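Local coordinates for putative peptide ABC-transport system periplasmic peptide-binding protein (Campylobacter jejuni, PDB 4OEV) that binds nickel(II) as an extracytoplasmic binding protein for ABC-type import, and belongs to a family generally associated with peptide transport, at residues Ile30-Ser35 and Pro190-Lys195; Tyr163-Trp168 and Val174-Asn179. All coordinates share one frame; numbering follows the deposited sequence.

Contact 1: residues Ile30-Ser35 and Pro190-Lys195; sequences INLVFS and PRLIIK
The 2.9 Å backbone bond from Phe34 N to Ile30 O closes the helical turn that presents Leu32 to Leu192 and Ile194. The contact is wholly apolar and small, burying 104 Å². Leu32 reaches toward both strand residues, tip to tip. Its CG stands anti to the carbonyl carbon (chi1 -57°), which extends the isobutyl group toward the strand. Leu32 CD1 does most of the touching. It lies 3.8 Å from Leu192 CD2 and also 3.8 Å from Ile194 CG1. The second methyl, Leu32 CD2, rests against Leu192 CD2 at 3.9 Å. Ile194 CD1 adds a further contact with Leu32 CD1, at 4.0 Å. The strand offers every second residue to the helix: Leu192 and Ile194 point toward it, while Ile193 points away. All three touching residues are buried. Phe176 on strand 173-178 packs against both Leu32 and Ile194, and Tyr163 on strand 163-169 against both Leu32 and Leu192. Within the mixed sheet, strand 191-196 runs between strands 6-11 and 173-178. Leu7 and Ile9 pack on Leu192, Val11 packs on Ile194, and helix 30-33 packs through Leu32 on the face carrying Leu192 and Ile194, with backbone hydrogen bonds joining Leu32 to Tyr163 and Val33 to Gly161.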
# COMPACT_ATOMS: atom_id res chain seq x y z
N ILE A 30 6.12 -11.54 -3.81
CA ILE A 30 5.35 -12.54 -3.07
C ILE A 30 4.21 -13.03 -3.98
O ILE A 30 3.92 -14.22 -4.01
CB ILE A 30 4.79 -12.01 -1.71
CG1 ILE A 30 5.97 -11.67 -0.80
CG2 ILE A 30 3.83 -13.09 -1.06
CD1 ILE A 30 5.62 -11.10 0.60
N ASN A 31 3.58 -12.13 -4.74
CA ASN A 31 2.50 -12.56 -5.64
C ASN A 31 2.97 -13.32 -6.89
O ASN A 31 2.14 -13.81 -7.67
CB ASN A 31 1.66 -11.35 -6.06
CG ASN A 31 0.68 -10.92 -4.99
OD1 ASN A 31 0.98 -10.02 -4.19
ND2 ASN A 31 -0.50 -11.54 -4.97
N LEU A 32 4.28 -13.44 -7.10
CA LEU A 32 4.82 -14.29 -8.20
C LEU A 32 4.97 -15.73 -7.71
O LEU A 32 4.58 -16.70 -8.38
CB LEU A 32 6.16 -13.77 -8.67
CG LEU A 32 6.15 -12.31 -9.15
CD1 LEU A 32 7.54 -11.85 -9.48
CD2 LEU A 32 5.24 -12.21 -10.37
N VAL A 33 5.54 -15.87 -6.51
CA VAL A 33 5.82 -17.18 -5.93
C VAL A 33 4.60 -17.82 -5.26
O VAL A 33 4.41 -19.05 -5.28
CB VAL A 33 6.99 -17.03 -4.91
CG1 VAL A 33 7.33 -18.34 -4.23
CG2 VAL A 33 8.21 -16.44 -5.62
N PHE A 34 3.74 -16.99 -4.67
CA PHE A 34 2.62 -17.54 -3.89
C PHE A 34 1.29 -17.23 -4.53
O PHE A 34 1.19 -16.33 -5.39
CB PHE A 34 2.65 -16.98 -2.47
CG PHE A 34 3.89 -17.33 -1.72
CD1 PHE A 34 3.95 -18.49 -0.96
CD2 PHE A 34 5.01 -16.53 -1.80
CE1 PHE A 34 5.11 -18.84 -0.28
CE2 PHE A 34 6.18 -16.85 -1.13
CZ PHE A 34 6.23 -18.01 -0.35
N SER A 35 0.27 -17.99 -4.15
CA SER A 35 -1.08 -17.66 -4.53
C SER A 35 -1.98 -17.95 -3.37
O SER A 35 -1.66 -18.82 -2.54
CB SER A 35 -1.52 -18.42 -5.79
OG SER A 35 -1.47 -19.80 -5.53
N PRO A 190 9.06 -17.69 -19.92
CA PRO A 190 9.72 -18.65 -19.04
C PRO A 190 10.61 -17.98 -17.99
O PRO A 190 10.73 -18.49 -16.88
CB PRO A 190 10.55 -19.52 -20.00
CG PRO A 190 10.71 -18.71 -21.20
CD PRO A 190 9.49 -17.85 -21.32
N ARG A 191 11.24 -16.86 -18.34
CA ARG A 191 12.18 -16.23 -17.42
C ARG A 191 11.73 -14.82 -17.02
O ARG A 191 11.39 -14.00 -17.87
CB ARG A 191 13.56 -16.19 -18.09
CG ARG A 191 14.72 -15.92 -17.17
CD ARG A 191 16.01 -16.61 -17.68
NE ARG A 191 17.16 -16.16 -16.89
CZ ARG A 191 17.93 -15.13 -17.21
NH1 ARG A 191 18.94 -14.77 -16.42
NH2 ARG A 191 17.70 -14.44 -18.32
N LEU A 192 11.75 -14.54 -15.71
CA LEU A 192 11.30 -13.26 -15.18
C LEU A 192 12.24 -12.72 -14.11
O LEU A 192 12.56 -13.39 -13.14
CB LEU A 192 9.88 -13.36 -14.61
CG LEU A 192 9.35 -12.16 -13.81
CD1 LEU A 192 9.28 -10.87 -14.65
CD2 LEU A 192 8.00 -12.46 -13.17
N ILE A 193 12.64 -11.46 -14.28
CA ILE A 193 13.54 -10.79 -13.35
C ILE A 193 12.96 -9.46 -12.83
O ILE A 193 12.56 -8.62 -13.61
CB ILE A 193 14.91 -10.55 -14.02
CG1 ILE A 193 15.57 -11.92 -14.32
CG2 ILE A 193 15.79 -9.73 -13.16
CD1 ILE A 193 16.95 -11.82 -14.98
N ILE A 194 12.87 -9.34 -11.51
CA ILE A 194 12.39 -8.13 -10.85
C ILE A 194 13.58 -7.36 -10.30
O ILE A 194 14.24 -7.77 -9.34
CB ILE A 194 11.40 -8.46 -9.71
CG1 ILE A 194 10.29 -9.38 -10.22
CG2 ILE A 194 10.90 -7.13 -8.99
CD1 ILE A 194 9.37 -8.75 -11.23
N LYS A 195 13.86 -6.24 -10.94
CA LYS A 195 15.02 -5.46 -10.62
C LYS A 195 14.65 -4.34 -9.64
O LYS A 195 13.62 -3.66 -9.79
CB LYS A 195 15.63 -4.90 -11.91
CG LYS A 195 17.02 -4.35 -11.75
CD LYS A 195 17.66 -4.08 -13.12
CE LYS A 195 18.98 -3.40 -12.91
NZ LYS A 195 19.72 -3.20 -14.17

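Contact 2: residues Tyr163-Trp168 and Val174-Asn179; sequences YKFVKW and VEFKAN
Glu175 O accepts two backbone N-H groups from the opposite strand. Val166 N binds it at 2.8 Å, in the carbonyl plane. Lys167 N is farther away, at 3.3 Å, and tilted 26° from that plane. One residue thus faces two, which makes a classic beta bulge and shifts the register by one. Glu175 N returns a nearly straight bond to Lys167 O at 2.8 Å (177°). Beyond the bulge, Lys164 and Lys177 form a hydrogen-bonded pair. Lys164 N binds Lys177 O at 2.7 Å, and Lys177 N binds Lys164 O. Lys164 O also receives a CA-H contact from Phe176. These bonds join the antiparallel strands of a beta hairpin, 163-169 and 173-178, with strand 163-169 at the outer edge of the sheet. Four polar side chains, those of Tyr163, Lys164, Glu175 and Asn179, have their main partners outside the two strands. The carboxylate of Glu175 forms a salt bridge with Arg191. Lys167 CE lies 3.5 Å from Glu175 OE1; its charged NZ makes no direct contact with the carboxylate, though the opposite charges are near and probably attract. Lys164 NZ pairs with Glu180, and Tyr163 OH bonds to Thr189 O. Both polar atoms of the Asn179 amide are satisfied, ND2 by Gly161 O and OD1 by His181 N. Near the turn, Val174 CG2 sits over one face of the Trp168 five-membered ring, 3.8 Å from its centroid, in a CH-pi contact. The other methyl, Val174 CG1, stands anti to the backbone N (chi1 -167°) and meets the edge of the Phe165 ring at CE1, 3.5 Å away.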
# COMPACT_ATOMS: atom_id res chain seq x y z
N TYR A 163 5.32 -18.40 -10.66
CA TYR A 163 6.75 -18.31 -10.85
C TYR A 163 7.55 -18.96 -9.72
O TYR A 163 7.30 -18.71 -8.53
CB TYR A 163 7.16 -16.84 -11.00
CG TYR A 163 6.97 -16.35 -12.41
CD1 TYR A 163 7.90 -16.69 -13.39
CD2 TYR A 163 5.88 -15.56 -12.79
CE1 TYR A 163 7.76 -16.28 -14.69
CE2 TYR A 163 5.73 -15.15 -14.13
CZ TYR A 163 6.69 -15.52 -15.07
OH TYR A 163 6.61 -15.17 -16.41
N LYS A 164 8.56 -19.74 -10.11
CA LYS A 164 9.41 -20.45 -9.16
C LYS A 164 10.61 -19.57 -8.89
O LYS A 164 11.13 -18.93 -9.82
CB LYS A 164 9.84 -21.84 -9.71
CG LYS A 164 8.73 -22.86 -9.86
CD LYS A 164 9.28 -24.22 -10.39
CE LYS A 164 8.25 -25.35 -10.27
NZ LYS A 164 8.77 -26.72 -10.65
N PHE A 165 11.03 -19.51 -7.62
CA PHE A 165 12.21 -18.73 -7.21
C PHE A 165 13.49 -19.38 -7.75
O PHE A 165 13.68 -20.59 -7.60
CB PHE A 165 12.28 -18.60 -5.67
CG PHE A 165 13.55 -17.97 -5.17
CD1 PHE A 165 13.67 -16.59 -5.08
CD2 PHE A 165 14.63 -18.76 -4.78
CE1 PHE A 165 14.85 -16.01 -4.62
CE2 PHE A 165 15.81 -18.18 -4.32
CZ PHE A 165 15.92 -16.82 -4.25
N VAL A 166 14.35 -18.58 -8.39
CA VAL A 166 15.65 -19.07 -8.88
C VAL A 166 16.86 -18.56 -8.08
O VAL A 166 17.63 -19.35 -7.54
CB VAL A 166 15.89 -18.69 -10.35
CG1 VAL A 166 17.25 -19.19 -10.76
CG2 VAL A 166 14.82 -19.28 -11.23
N LYS A 167 17.07 -17.26 -8.05
CA LYS A 167 18.15 -16.72 -7.23
C LYS A 167 17.92 -15.26 -6.92
O LYS A 167 17.02 -14.62 -7.48
CB LYS A 167 19.50 -16.90 -7.91
CG LYS A 167 19.74 -16.03 -9.13
CD LYS A 167 21.22 -16.12 -9.49
CE LYS A 167 21.54 -15.35 -10.76
NZ LYS A 167 23.00 -15.36 -11.12
N TRP A 168 18.75 -14.73 -6.04
CA TRP A 168 18.52 -13.39 -5.53
C TRP A 168 19.85 -12.72 -5.29
O TRP A 168 20.64 -13.17 -4.48
CB TRP A 168 17.69 -13.49 -4.26
CG TRP A 168 17.29 -12.23 -3.57
CD1 TRP A 168 17.60 -10.94 -3.93
CD2 TRP A 168 16.49 -12.15 -2.40
NE1 TRP A 168 17.03 -10.06 -3.02
CE2 TRP A 168 16.34 -10.77 -2.08
CE3 TRP A 168 15.87 -13.11 -1.58
CZ2 TRP A 168 15.61 -10.33 -0.97
CZ3 TRP A 168 15.14 -12.68 -0.49
CH2 TRP A 168 15.02 -11.28 -0.19
N VAL A 174 15.71 -10.10 -8.05
CA VAL A 174 15.33 -11.48 -7.76
C VAL A 174 15.00 -12.08 -9.11
O VAL A 174 14.38 -11.40 -9.93
CB VAL A 174 14.12 -11.59 -6.79
CG1 VAL A 174 13.96 -13.01 -6.27
CG2 VAL A 174 14.26 -10.61 -5.59
N GLU A 175 15.46 -13.31 -9.38
CA GLU A 175 15.20 -13.99 -10.65
C GLU A 175 14.28 -15.21 -10.47
O GLU A 175 14.45 -16.00 -9.53
CB GLU A 175 16.51 -14.41 -11.31
CG GLU A 175 16.30 -15.30 -12.57
CD GLU A 175 17.60 -15.83 -13.14
OE1 GLU A 175 18.65 -15.28 -12.72
OE2 GLU A 175 17.57 -16.77 -14.00
N PHE A 176 13.31 -15.35 -11.37
CA PHE A 176 12.33 -16.42 -11.33
C PHE A 176 12.30 -17.19 -12.64
O PHE A 176 12.76 -16.69 -13.66
CB PHE A 176 10.93 -15.88 -11.08
CG PHE A 176 10.85 -15.01 -9.86
CD1 PHE A 176 11.09 -13.64 -9.95
CD2 PHE A 176 10.55 -15.55 -8.62
CE1 PHE A 176 11.01 -12.82 -8.82
CE2 PHE A 176 10.47 -14.72 -7.47
CZ PHE A 176 10.72 -13.36 -7.58
N LYS A 177 11.73 -18.39 -12.59
CA LYS A 177 11.40 -19.12 -13.82
C LYS A 177 9.95 -19.58 -13.75
O LYS A 177 9.38 -19.73 -12.65
CB LYS A 177 12.39 -20.26 -14.06
CG LYS A 177 12.42 -21.39 -13.02
CD LYS A 177 13.38 -22.52 -13.49
CE LYS A 177 13.50 -23.66 -12.45
NZ LYS A 177 14.29 -24.86 -12.96
N ALA A 178 9.34 -19.77 -14.91
CA ALA A 178 7.92 -20.12 -14.99
C ALA A 178 7.62 -21.43 -14.23
O ALA A 178 8.46 -22.33 -14.20
CB ALA A 178 7.48 -20.25 -16.43
N ASN A 179 6.45 -21.48 -13.60
CA ASN A 179 5.93 -22.68 -12.96
C ASN A 179 5.22 -23.52 -14.01
O ASN A 179 4.09 -23.21 -14.39
CB ASN A 179 4.99 -22.32 -11.81
CG ASN A 179 4.32 -23.55 -11.17
OD1 ASN A 179 4.60 -24.70 -11.54
ND2 ASN A 179 3.43 -23.32 -10.19

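How the contacts relate
The centres of the two contacts are 6 Å apart, and both reach the same mixed sheet, contact 1 through strand 191-196. Along the chain, contact 2 is nested inside the loop closed by contact 1: helix 30-33 comes first, then the hairpin 163-169 and 173-178, then strand 191-196. Strand 173-178 is the neighbour of 191-196 in the sheet. Probable hydrogen bonds from Phe176 N to Leu192 O and from Ala178 N to Pro190 O, both 2.7 Å, join them. Val33 and Phe176 also pack together. Three consecutive strands thus lie in one sheet, and the helix from more than 120 residues earlier packs on it. Nickel is bound elsewhere, by His26, His480 and His481.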